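Local coordinates for protein putative dioxygenase (1H-3-hydroxy-4-oxoquinaldine 2,4-dioxygenase) (Mycobacteroides abscessus subsp. abscessus, PDB 6RA3) that cleaves the quinolone ring of the Pseudomonas quinolone signal PQS with dioxygen, giving N-octanoylanthranilate and carbon monoxide, at residues I12-Q17 / I79-A84; G40-L45 / T51-W56; A134-Q139 / V186-Y191. All coordinates share one frame; numbering follows the deposited sequence.

Interaction 1 (I12-Q17 / I79-A84)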
loop_
_atom_site.group_PDB
_atom_site.type_symbol
_atom_site.label_atom_id
_atom_site.label_comp_id
_atom_site.label_asym_id
_atom_site.label_seq_id
_atom_site.Cartn_x
_atom_site.Cartn_y
_atom_site.Cartn_z
ATOM N N ILE A 12 3.828 -12.464 -7.204
ATOM C CA ILE A 12 5.136 -11.815 -7.096
ATOM C C ILE A 12 4.915 -10.316 -6.953
ATOM O O ILE A 12 4.497 -9.660 -7.910
ATOM C CB ILE A 12 6.012 -12.115 -8.332
ATOM C CG1 ILE A 12 6.131 -13.628 -8.537
ATOM C CG2 ILE A 12 7.386 -11.430 -8.214
ATOM C CD1 ILE A 12 6.794 -14.374 -7.336
ATOM N N ALA A 13 5.248 -9.770 -5.798
ATOM C CA ALA A 13 5.217 -8.339 -5.587
ATOM C C ALA A 13 6.492 -7.693 -6.102
ATOM O O ALA A 13 7.583 -8.268 -6.039
ATOM C CB ALA A 13 5.076 -8.010 -4.120
ATOM N N PHE A 14 6.351 -6.466 -6.571
ATOM C CA PHE A 14 7.473 -5.735 -7.158
ATOM C C PHE A 14 7.128 -4.250 -7.239
ATOM O O PHE A 14 5.986 -3.833 -6.998
ATOM C CB PHE A 14 7.800 -6.312 -8.528
ATOM C CG PHE A 14 6.773 -6.016 -9.583
ATOM C CD1 PHE A 14 5.649 -6.807 -9.710
ATOM C CD2 PHE A 14 6.936 -4.934 -10.453
ATOM C CE1 PHE A 14 4.679 -6.528 -10.662
ATOM C CE2 PHE A 14 5.975 -4.651 -11.411
ATOM C CZ PHE A 14 4.856 -5.469 -11.534
ATOM N N ASP A 15 8.143 -3.447 -7.539
ATOM C CA ASP A 15 7.910 -2.122 -8.102
ATOM C C ASP A 15 8.968 -1.831 -9.160
ATOM O O ASP A 15 10.017 -2.478 -9.236
ATOM C CB ASP A 15 7.825 -1.042 -7.016
ATOM C CG ASP A 15 9.154 -0.701 -6.372
ATOM O OD1 ASP A 15 9.151 0.268 -5.578
ATOM O OD2 ASP A 15 10.184 -1.363 -6.651
ATOM N N ASP A 16 8.634 -0.874 -10.013
ATOM C CA ASP A 16 9.335 -0.606 -11.264
ATOM C C ASP A 16 9.451 0.908 -11.377
ATOM O O ASP A 16 8.431 1.585 -11.485
ATOM C CB ASP A 16 8.543 -1.216 -12.418
ATOM C CG ASP A 16 9.023 -0.775 -13.773
ATOM O OD1 ASP A 16 10.159 -0.253 -13.838
ATOM O OD2 ASP A 16 8.252 -0.959 -14.766
ATOM N N GLN A 17 10.678 1.438 -11.323
ATOM C CA GLN A 17 10.944 2.872 -11.252
ATOM C C GLN A 17 12.113 3.217 -12.173
ATOM O O GLN A 17 13.104 2.479 -12.211
ATOM C CB GLN A 17 11.272 3.314 -9.813
ATOM C CG GLN A 17 10.160 3.057 -8.804
ATOM C CD GLN A 17 10.342 3.815 -7.519
ATOM O OE1 GLN A 17 10.616 5.021 -7.511
ATOM N NE2 GLN A 17 10.180 3.124 -6.416
ATOM N N ILE A 79 12.694 -14.338 -13.327
ATOM C CA ILE A 79 12.827 -14.301 -14.777
ATOM C C ILE A 79 11.468 -14.142 -15.438
ATOM O O ILE A 79 11.329 -13.428 -16.441
ATOM C CB ILE A 79 13.548 -15.566 -15.285
ATOM C CG1 ILE A 79 14.991 -15.599 -14.775
ATOM C CG2 ILE A 79 13.485 -15.630 -16.817
ATOM C CD1 ILE A 79 15.736 -16.882 -15.092
ATOM N N GLY A 80 10.454 -14.840 -14.934
ATOM C CA GLY A 80 9.144 -14.732 -15.552
ATOM C C GLY A 80 8.580 -13.330 -15.419
ATOM O O GLY A 80 7.921 -12.822 -16.334
ATOM N N LEU A 81 8.840 -12.689 -14.277
ATOM C CA LEU A 81 8.406 -11.311 -14.063
ATOM C C LEU A 81 9.101 -10.363 -15.038
ATOM O O LEU A 81 8.464 -9.483 -15.623
ATOM C CB LEU A 81 8.703 -10.886 -12.628
ATOM C CG LEU A 81 8.150 -9.518 -12.231
ATOM C CD1 LEU A 81 6.646 -9.628 -11.974
ATOM C CD2 LEU A 81 8.867 -8.988 -11.044
ATOM N N LEU A 82 10.404 -10.535 -15.236
ATOM C CA LEU A 82 11.145 -9.615 -16.102
ATOM C C LEU A 82 10.708 -9.729 -17.569
ATOM O O LEU A 82 10.563 -8.705 -18.264
ATOM C CB LEU A 82 12.641 -9.862 -15.921
ATOM C CG LEU A 82 13.084 -9.568 -14.489
ATOM C CD1 LEU A 82 14.530 -10.053 -14.135
ATOM C CD2 LEU A 82 13.003 -8.078 -14.144
ATOM N N ASP A 83 10.488 -10.955 -18.057
ATOM C CA ASP A 83 9.895 -11.158 -19.374
ATOM C C ASP A 83 8.538 -10.470 -19.489
ATOM O O ASP A 83 8.230 -9.879 -20.522
ATOM C CB ASP A 83 9.745 -12.648 -19.660
ATOM C CG ASP A 83 11.089 -13.372 -19.803
ATOM O OD1 ASP A 83 12.151 -12.707 -19.781
ATOM O OD2 ASP A 83 11.071 -14.620 -19.913
ATOM N N ALA A 84 7.707 -10.550 -18.439
ATOM C CA ALA A 84 6.406 -9.894 -18.473
ATOM C C ALA A 84 6.555 -8.372 -18.493
ATOM O O ALA A 84 5.765 -7.674 -19.144
ATOM C CB ALA A 84 5.556 -10.336 -17.278
#
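Leu81 of helix 71-84 meets Ile12 and Phe14 of strand 10-17. This is helix-on-sheet packing in an alpha/beta hydrolase fold, and the contact is buried. Across the two segments it is wholly apolar. The two methyls of Leu81 divide the work. CD1 lies 3.8 Å from Phe14 CD1 and nearly as close to CE1, and it meets the ring obliquely. CD2 sits at the root of the same side chain, 3.8 Å from Phe14 CB. It also reaches two residues back along the strand, 4.0 Å from Ile12 CG2. The Leu81 branch point is turned anti to the backbone N (chi1 -173°), which sends both methyls toward the strand. At Ile12 only the CG2 branch takes part, and CG1 leads off elsewhere. Val7 and Lys5 of strand 3-7 and Val54 of strand 51-54 also touch Leu81. Both segments carry polar interactions outside this contact. Asp83 on the helix forms a salt bridge with Arg113, and Asp16 on the strand forms one with Arg50. Asp16 also accepts a hydrogen bond from the backbone of Gly174 of a second subunit. Within the strand, Gln17 NE2 donates to Asp15 OD1 at 3.1 Å, meeting the carboxylate from above its plane.

Interaction 2 (G40-L45 / T51-W56)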
loop_
_atom_site.group_PDB
_atom_site.type_symbol
_atom_site.label_atom_id
_atom_site.label_comp_id
_atom_site.label_asym_id
_atom_site.label_seq_id
_atom_site.Cartn_x
_atom_site.Cartn_y
_atom_site.Cartn_z
ATOM N N GLY A 40 16.870 2.212 0.972
ATOM C CA GLY A 40 17.979 3.142 1.110
ATOM C C GLY A 40 18.728 3.363 -0.188
ATOM O O GLY A 40 19.175 4.475 -0.469
ATOM N N MET A 41 18.907 2.298 -0.976
ATOM C CA MET A 41 19.632 2.366 -2.236
ATOM C C MET A 41 18.760 2.874 -3.374
ATOM O O MET A 41 19.287 3.381 -4.372
ATOM C CB MET A 41 20.157 0.977 -2.628
ATOM C CG MET A 41 21.385 0.450 -1.818
ATOM S SD MET A 41 21.783 -1.263 -2.230
ATOM C CE MET A 41 22.091 -1.233 -3.969
ATOM N N LEU A 42 17.442 2.718 -3.255
ATOM C CA LEU A 42 16.538 2.999 -4.368
ATOM C C LEU A 42 16.697 4.393 -4.966
ATOM O O LEU A 42 16.715 4.511 -6.200
ATOM C CB LEU A 42 15.107 2.795 -3.874
ATOM C CG LEU A 42 14.049 3.123 -4.920
ATOM C CD1 LEU A 42 14.237 2.283 -6.163
ATOM C CD2 LEU A 42 12.702 2.884 -4.308
ATOM N N PRO A 43 16.768 5.471 -4.196
ATOM C CA PRO A 43 16.892 6.787 -4.848
ATOM C C PRO A 43 18.094 6.877 -5.774
ATOM O O PRO A 43 18.013 7.500 -6.839
ATOM C CB PRO A 43 17.013 7.754 -3.668
ATOM C CG PRO A 43 16.669 6.972 -2.445
ATOM C CD PRO A 43 16.882 5.556 -2.732
ATOM N N TYR A 44 19.207 6.232 -5.397
ATOM C CA TYR A 44 20.428 6.241 -6.191
ATOM C C TYR A 44 20.313 5.306 -7.386
ATOM O O TYR A 44 20.745 5.648 -8.485
ATOM C CB TYR A 44 21.630 5.852 -5.314
ATOM C CG TYR A 44 21.782 6.689 -4.069
ATOM C CD1 TYR A 44 22.423 7.917 -4.101
ATOM C CD2 TYR A 44 21.294 6.248 -2.851
ATOM C CE1 TYR A 44 22.565 8.684 -2.951
ATOM C CE2 TYR A 44 21.428 7.008 -1.702
ATOM C CZ TYR A 44 22.076 8.221 -1.757
ATOM O OH TYR A 44 22.208 8.979 -0.614
ATOM N N LEU A 45 19.701 4.136 -7.209
ATOM C CA LEU A 45 19.574 3.201 -8.326
ATOM C C LEU A 45 18.658 3.759 -9.408
ATOM O O LEU A 45 18.956 3.663 -10.612
ATOM C CB LEU A 45 19.043 1.845 -7.833
ATOM C CG LEU A 45 19.941 1.032 -6.885
ATOM C CD1 LEU A 45 19.266 -0.294 -6.495
ATOM C CD2 LEU A 45 21.323 0.785 -7.527
ATOM N N THR A 51 14.983 0.605 -12.407
ATOM C CA THR A 51 15.182 -0.295 -11.281
ATOM C C THR A 51 13.877 -1.026 -10.976
ATOM O O THR A 51 12.831 -0.390 -10.798
ATOM C CB THR A 51 15.659 0.505 -10.086
ATOM O OG1 THR A 51 16.940 1.063 -10.403
ATOM C CG2 THR A 51 15.752 -0.373 -8.820
ATOM N N VAL A 52 13.940 -2.358 -10.952
ATOM C CA VAL A 52 12.813 -3.238 -10.632
ATOM C C VAL A 52 13.184 -3.945 -9.335
ATOM O O VAL A 52 14.148 -4.724 -9.304
ATOM C CB VAL A 52 12.532 -4.256 -11.753
ATOM C CG1 VAL A 52 11.485 -5.301 -11.309
ATOM C CG2 VAL A 52 12.101 -3.590 -13.022
ATOM N N ARG A 53 12.462 -3.651 -8.261
ATOM C CA ARG A 53 12.675 -4.335 -6.989
ATOM C C ARG A 53 11.708 -5.511 -6.904
ATOM O O ARG A 53 10.510 -5.350 -7.150
ATOM C CB ARG A 53 12.485 -3.394 -5.805
ATOM C CG ARG A 53 13.404 -2.204 -5.785
ATOM C CD ARG A 53 13.324 -1.488 -4.464
ATOM N NE ARG A 53 12.024 -0.834 -4.340
ATOM C CZ ARG A 53 11.548 -0.295 -3.227
ATOM N NH1 ARG A 53 12.248 -0.323 -2.099
ATOM N NH2 ARG A 53 10.360 0.287 -3.251
ATOM N N VAL A 54 12.233 -6.701 -6.597
ATOM C CA VAL A 54 11.470 -7.938 -6.714
ATOM C C VAL A 54 11.377 -8.610 -5.353
ATOM O O VAL A 54 12.365 -8.715 -4.624
ATOM C CB VAL A 54 12.095 -8.902 -7.736
ATOM C CG1 VAL A 54 11.352 -10.225 -7.730
ATOM C CG2 VAL A 54 12.079 -8.308 -9.113
ATOM N N CYS A 55 10.178 -9.076 -5.029
ATOM C CA CYS A 55 9.919 -9.857 -3.829
ATOM C C CYS A 55 9.869 -11.330 -4.210
ATOM O O CYS A 55 9.424 -11.676 -5.300
ATOM C CB CYS A 55 8.584 -9.453 -3.188
ATOM S SG CYS A 55 8.505 -7.836 -2.415
ATOM N N TRP A 56 10.358 -12.197 -3.315
ATOM C CA TRP A 56 10.163 -13.632 -3.490
ATOM C C TRP A 56 8.689 -14.007 -3.300
ATOM O O TRP A 56 7.924 -13.305 -2.633
ATOM C CB TRP A 56 11.012 -14.415 -2.483
ATOM C CG TRP A 56 12.440 -14.023 -2.446
ATOM C CD1 TRP A 56 13.139 -13.549 -1.368
ATOM C CD2 TRP A 56 13.360 -14.061 -3.542
ATOM N NE1 TRP A 56 14.439 -13.300 -1.730
ATOM C CE2 TRP A 56 14.595 -13.601 -3.062
ATOM C CE3 TRP A 56 13.253 -14.449 -4.886
ATOM C CZ2 TRP A 56 15.725 -13.510 -3.881
ATOM C CZ3 TRP A 56 14.370 -14.345 -5.695
ATOM C CH2 TRP A 56 15.594 -13.905 -5.182
#
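Leu42 lies over the guanidinium of Arg53, and Leu45 packs against Thr51. The pairs join helix 42-48 to strand 51-54. With strand 24-28 these two form a beta-alpha-beta unit of the alpha/beta hydrolase fold. Leu42 CD2 stands over the centre of one guanidinium face, 3.6 Å from Arg53 CZ. The two side chains cross at about a right angle. The other methyl, Leu42 CD1, makes a looser contact of 4.1 Å with Thr51 CG2. Three residues on, Leu45 meets Thr51 through CB, which is 3.4 Å from Thr51 OG1. Thr51 OG1 lies beside the backbone N (chi1 -64°), which leaves CG2 anti to that N, and this methyl touches both leucines. The Thr51 hydroxyl has a hydrogen bond with the carbonyl of Gln49, just before the strand. Further out, beyond the two segments, Arg53 forms salt bridges with Asp15 of the adjacent strand 10-17 through NH2 and with Asp39, just before segment 40-45, through NH1. These carboxylates probably balance the buried charge and fix the plane that Leu42 covers. Within segment 40-45, Leu45 N donates to Met41 O at 3.0 Å.

Interaction 3 (A134-Q139 / V186-Y191); sequences ALHGIQ and VIDEAY
Ile187 and Asp188 meet Leu135 in this helix-to-helix contact, and Asp188 also bonds to His136. Both helices belong to the helical insertion between strands 116-120 and 209-214, the usual place of the cap in alpha/beta hydrolases. Ile187 comes first. Its CG2 methyl rests 3.7 Å from Leu135 CD1, and the two side chains cross at about a right angle. Leu135 CD2 touches the same isoleucine at CB and CG2. Asp188 follows and is met in two ways. Leu135 CD1 presses close to its backbone, 3.3 Å from Asp188 N, and also reaches its CB. Asp188 CG is anti to the backbone N (chi1 -171°), which brings the carboxylate across to the histidine. His136 NE2 donates to Asp188 OD2 at 3.1 Å, with an N-H...O angle of 148°. The bond is bent, and OD2 is met from above the carboxylate plane. Ring and carboxylate planes stand at 90°. A water also donates to OD2, at a short distance whose exact value is doubtful. The same water accepts from Gln139 NE2, which also donates to Leu135 O at 2.8 Å. Tyr191, a turn later, makes an edge-to-face pair with Trp100. The contact joins helix 129-137 to helix 177-194. Ile187 also touches Phe131 of the first helix and His97, a probable substrate-binding residue, while Val186 and Ala190 touch Ile71 of helix 71-84.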
loop_
_atom_site.group_PDB
_atom_site.type_symbol
_atom_site.label_atom_id
_atom_site.label_comp_id
_atom_site.label_asym_id
_atom_site.label_seq_id
_atom_site.Cartn_x
_atom_site.Cartn_y
_atom_site.Cartn_z
ATOM N N ALA A 134 22.661 -23.446 13.029
ATOM C CA ALA A 134 21.521 -22.534 13.127
ATOM C C ALA A 134 20.496 -22.785 12.027
ATOM O O ALA A 134 19.298 -22.630 12.265
ATOM C CB ALA A 134 21.980 -21.078 13.083
ATOM N N LEU A 135 20.948 -23.165 10.825
ATOM C CA LEU A 135 20.035 -23.517 9.745
ATOM C C LEU A 135 19.094 -24.649 10.147
ATOM O O LEU A 135 18.000 -24.786 9.580
ATOM C CB LEU A 135 20.821 -23.922 8.498
ATOM C CG LEU A 135 21.622 -22.874 7.711
ATOM C CD1 LEU A 135 22.316 -23.503 6.499
ATOM C CD2 LEU A 135 20.736 -21.705 7.245
ATOM N N HIS A 136 19.520 -25.497 11.086
ATOM C CA HIS A 136 18.682 -26.561 11.616
ATOM C C HIS A 136 17.837 -26.071 12.780
ATOM O O HIS A 136 16.678 -26.473 12.922
ATOM C CB HIS A 136 19.562 -27.745 12.043
ATOM C CG HIS A 136 20.248 -28.428 10.899
ATOM N ND1 HIS A 136 21.396 -29.177 11.053
ATOM C CD2 HIS A 136 19.948 -28.468 9.579
ATOM C CE1 HIS A 136 21.771 -29.653 9.876
ATOM N NE2 HIS A 136 20.908 -29.237 8.966
ATOM N N GLY A 137 18.388 -25.182 13.604
ATOM C CA GLY A 137 17.625 -24.649 14.719
ATOM C C GLY A 137 16.379 -23.902 14.273
ATOM O O GLY A 137 15.348 -23.944 14.942
ATOM N N ILE A 138 16.457 -23.198 13.141
ATOM C CA ILE A 138 15.271 -22.497 12.646
ATOM C C ILE A 138 14.289 -23.424 11.948
ATOM O O ILE A 138 13.165 -22.996 11.644
ATOM C CB ILE A 138 15.634 -21.328 11.709
ATOM C CG1 ILE A 138 16.359 -21.831 10.464
ATOM C CG2 ILE A 138 16.411 -20.269 12.496
ATOM C CD1 ILE A 138 17.038 -20.726 9.647
ATOM N N GLN A 139 14.665 -24.684 11.710
ATOM C CA GLN A 139 13.719 -25.712 11.279
ATOM C C GLN A 139 13.067 -26.443 12.443
ATOM O O GLN A 139 12.328 -27.408 12.213
ATOM C CB GLN A 139 14.408 -26.733 10.376
ATOM C CG GLN A 139 15.013 -26.149 9.131
ATOM C CD GLN A 139 15.774 -27.188 8.395
ATOM O OE1 GLN A 139 15.268 -28.294 8.175
ATOM N NE2 GLN A 139 17.010 -26.875 8.044
ATOM N N VAL A 186 16.671 -24.473 2.453
ATOM C CA VAL A 186 17.137 -24.107 1.123
ATOM C C VAL A 186 18.609 -23.716 1.176
ATOM O O VAL A 186 19.406 -24.143 0.336
ATOM C CB VAL A 186 16.259 -22.982 0.532
ATOM C CG1 VAL A 186 16.866 -22.439 -0.746
ATOM C CG2 VAL A 186 14.853 -23.515 0.227
ATOM N N ILE A 187 18.980 -22.890 2.159
ATOM C CA ILE A 187 20.379 -22.518 2.353
ATOM C C ILE A 187 21.219 -23.758 2.677
ATOM O O ILE A 187 22.218 -24.053 2.004
ATOM C CB ILE A 187 20.494 -21.454 3.457
ATOM C CG1 ILE A 187 19.674 -20.193 3.092
ATOM C CG2 ILE A 187 21.939 -21.072 3.678
ATOM C CD1 ILE A 187 19.589 -19.166 4.221
ATOM N N ASP A 188 20.816 -24.514 3.702
ATOM C CA ASP A 188 21.553 -25.728 4.048
ATOM C C ASP A 188 21.783 -26.582 2.810
ATOM O O ASP A 188 22.906 -27.025 2.543
ATOM C CB ASP A 188 20.802 -26.496 5.135
ATOM C CG ASP A 188 21.589 -27.663 5.710
ATOM O OD1 ASP A 188 22.798 -27.516 5.984
ATOM O OD2 ASP A 188 20.969 -28.719 5.952
ATOM N N GLU A 189 20.753 -26.746 1.982
ATOM C CA GLU A 189 20.880 -27.602 0.808
ATOM C C GLU A 189 21.810 -26.987 -0.236
ATOM O O GLU A 189 22.522 -27.714 -0.944
ATOM C CB GLU A 189 19.512 -27.874 0.193
ATOM C CG GLU A 189 19.526 -28.747 -1.071
ATOM C CD GLU A 189 18.254 -28.608 -1.892
ATOM O OE1 GLU A 189 17.269 -28.023 -1.376
ATOM O OE2 GLU A 189 18.231 -29.085 -3.049
ATOM N N ALA A 190 21.785 -25.659 -0.383
ATOM C CA ALA A 190 22.622 -25.012 -1.388
ATOM C C ALA A 190 24.106 -25.263 -1.097
ATOM O O ALA A 190 24.882 -25.592 -2.000
ATOM C CB ALA A 190 22.308 -23.515 -1.430
ATOM N N TYR A 191 24.508 -25.155 0.169
ATOM C CA TYR A 191 25.906 -25.414 0.512
ATOM C C TYR A 191 26.260 -26.896 0.428
ATOM O O TYR A 191 27.422 -27.232 0.154
ATOM C CB TYR A 191 26.221 -24.887 1.901
ATOM C CG TYR A 191 26.395 -23.394 1.938
ATOM C CD1 TYR A 191 25.320 -22.564 2.230
ATOM C CD2 TYR A 191 27.631 -22.808 1.678
ATOM C CE1 TYR A 191 25.467 -21.180 2.269
ATOM C CE2 TYR A 191 27.792 -21.425 1.715
ATOM C CZ TYR A 191 26.696 -20.616 2.011
ATOM O OH TYR A 191 26.814 -19.247 2.061
HETATM O O HOH W 1 18.534 -28.876 6.185
#

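In the fold
Interactions 1 and 2 join helices to neighbouring strands of one sheet. They touch directly: the Asp15-Arg53 salt bridge links them, and Gln17 O lies 2.7 Å from Thr51 N, a probable hydrogen bond. Along the chain, interaction 2 is nested inside the loop that interaction 1 closes. Interaction 3 stands apart, about 27 Å from interaction 2 between centres and on the opposite side of the chain's centre. It pairs two helices, without a strand. All three are largely buried, but His136 gives interaction 3 an exposed edge. Chemistry goes with place. Against the sheet, contacts are apolar in 1, or set a leucine on a charge-paired guanidinium in 2. The helix pair of 3 keeps a polar, watered rim at His136.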